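PDB 1O9G: RRNA methyltransferase from Streptomyces viridochromogenes, which methylates N1 of guanine-2535 in 23S ribosomal RNA with S-adenosyl-L-methionine as donor, conferring resistance to the orthosomycin antibiotic avilamycin. Local coordinates for residues T54-C59 with I81-D86. The protein carries 3 engineered substitutions. Residues are numbered along the deposited sequence; the frame is centred on the assembly and turned at random.
Sequences TLWDPC and IASDVD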
# COMPACT_ATOMS: atom_id res chain seq x y z
N THR A 54 10.89 4.42 4.15
CA THR A 54 10.77 3.18 3.44
C THR A 54 9.44 2.55 3.83
O THR A 54 9.17 2.33 5.02
CB THR A 54 11.94 2.28 3.79
OG1 THR A 54 13.15 2.88 3.29
CG2 THR A 54 11.77 0.92 3.15
N LEU A 55 8.60 2.31 2.84
CA LEU A 55 7.25 1.77 3.02
C LEU A 55 7.16 0.36 2.44
O LEU A 55 7.55 0.14 1.30
CB LEU A 55 6.26 2.67 2.31
CG LEU A 55 4.79 2.24 2.17
CD1 LEU A 55 4.14 2.11 3.47
CD2 LEU A 55 4.01 3.16 1.25
N TRP A 56 6.60 -0.57 3.23
CA TRP A 56 6.46 -1.96 2.85
C TRP A 56 4.98 -2.36 2.93
O TRP A 56 4.33 -2.13 3.95
CB TRP A 56 7.26 -2.81 3.82
CG TRP A 56 7.29 -4.30 3.63
CD1 TRP A 56 6.98 -5.03 2.52
CD2 TRP A 56 7.75 -5.23 4.62
NE1 TRP A 56 7.21 -6.36 2.76
CE2 TRP A 56 7.67 -6.52 4.04
CE3 TRP A 56 8.16 -5.12 5.95
CZ2 TRP A 56 8.01 -7.67 4.72
CZ3 TRP A 56 8.51 -6.29 6.64
CH2 TRP A 56 8.43 -7.54 6.02
N ASP A 57 4.51 -3.02 1.87
CA ASP A 57 3.23 -3.69 1.86
C ASP A 57 3.49 -5.18 1.68
O ASP A 57 3.81 -5.64 0.57
CB ASP A 57 2.33 -3.17 0.76
CG ASP A 57 0.95 -3.73 0.83
OD1 ASP A 57 0.73 -4.78 1.50
OD2 ASP A 57 0.00 -3.16 0.25
N PRO A 58 3.45 -5.94 2.79
CA PRO A 58 3.73 -7.38 2.80
C PRO A 58 2.55 -8.28 2.44
O PRO A 58 2.67 -9.51 2.47
CB PRO A 58 4.15 -7.64 4.24
CG PRO A 58 3.29 -6.71 5.03
CD PRO A 58 3.22 -5.46 4.16
N CYS A 59 1.41 -7.68 2.12
CA CYS A 59 0.26 -8.39 1.57
C CYS A 59 -0.26 -7.58 0.41
O CYS A 59 -1.39 -7.11 0.39
CB CYS A 59 -0.86 -8.62 2.57
SG CYS A 59 -0.35 -9.25 4.16
N ILE A 81 8.59 -1.39 -0.92
CA ILE A 81 8.78 -2.82 -0.98
C ILE A 81 7.43 -3.49 -1.00
O ILE A 81 6.59 -3.19 -0.16
CB ILE A 81 9.60 -3.32 0.24
CG1 ILE A 81 10.93 -2.55 0.31
CG2 ILE A 81 9.80 -4.81 0.15
CD1 ILE A 81 11.76 -2.77 1.56
N ALA A 82 7.26 -4.42 -1.94
CA ALA A 82 6.02 -5.20 -2.04
C ALA A 82 6.34 -6.68 -1.88
O ALA A 82 7.31 -7.20 -2.44
CB ALA A 82 5.38 -4.99 -3.34
N SER A 83 5.48 -7.36 -1.16
CA SER A 83 5.54 -8.81 -1.15
C SER A 83 4.17 -9.40 -0.87
O SER A 83 3.27 -8.72 -0.33
CB SER A 83 6.61 -9.30 -0.17
OG SER A 83 6.36 -8.92 1.17
N ASP A 84 3.99 -10.65 -1.27
CA ASP A 84 2.76 -11.40 -1.04
C ASP A 84 3.05 -12.88 -1.29
O ASP A 84 4.08 -13.23 -1.84
CB ASP A 84 1.63 -10.92 -1.94
CG ASP A 84 0.24 -11.08 -1.31
OD1 ASP A 84 0.05 -12.03 -0.53
OD2 ASP A 84 -0.70 -10.31 -1.56
N VAL A 85 2.12 -13.76 -0.92
CA VAL A 85 2.39 -15.18 -0.88
C VAL A 85 2.19 -15.90 -2.19
O VAL A 85 2.84 -16.93 -2.39
CB VAL A 85 1.55 -15.91 0.20
CG1 VAL A 85 1.77 -15.31 1.55
CG2 VAL A 85 0.06 -15.92 -0.12
N ASP A 86 1.28 -15.44 -3.06
CA ASP A 86 0.94 -16.19 -4.27
C ASP A 86 1.36 -15.48 -5.57
O ASP A 86 1.36 -14.26 -5.63
CB ASP A 86 -0.57 -16.49 -4.34
CG ASP A 86 -1.05 -17.40 -3.23
OD1 ASP A 86 -0.37 -18.41 -2.93
OD2 ASP A 86 -2.10 -17.18 -2.58
O HOH W 1 5.00 -10.79 2.38
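W56 pairs with I81 and D57 with A82 where strands 53-57 and 77-84 run parallel, their local axes 4.8 Å apart and inclined by 15°, and three backbone hydrogen bonds, I81 N to L55 O, D57 N to I81 O and S83 N to D57 O, tie them together. With helix 64-72 between them in the chain, the two strands form a beta-alpha-beta unit in the Rossmann-like sheet of this methyltransferase. W56, I81 and S83 share one face of the sheet, which helix 160-164 covers through V163; L66 of helix 64-72 meets L55 and A82 on the other.

Among the side chains, the indole of W56 meets both I81 and S83. Its CG stands anti to the backbone N, and the pyrrole edge, CD1 and NE1, faces the neighbouring strand. CD1 rests 3.7 Å from I81 CG2, the two side chains crossing obliquely, while NE1 donates to S83 OG at 3.1 Å. That bond is nearly straight (162°) and only 10° out of the ring plane, evidence that it helps to fix the rotation of the indole. P58 CB lies 3.5 Å above one face of the ring, toward its rim. S83 OG also meets a water at 2.6 Å, and the same water lies within hydrogen-bonding distance of P58 O, bridging the two segments beyond the S83 N to D57 O bond.

Past the strands both segments run into loops, in the region where Rossmann-type methyltransferases generally bind S-adenosylmethionine. D57 OD1 accepts from C59 N at 3.0 Å, closing an Asx turn, and is also hydrogen-bonded to T174 of strand 171-175, which flanks 53-57 in the sheet. On the other segment, D84 OD2 accepts from G61 N and lies 3.4 Å from C59 C.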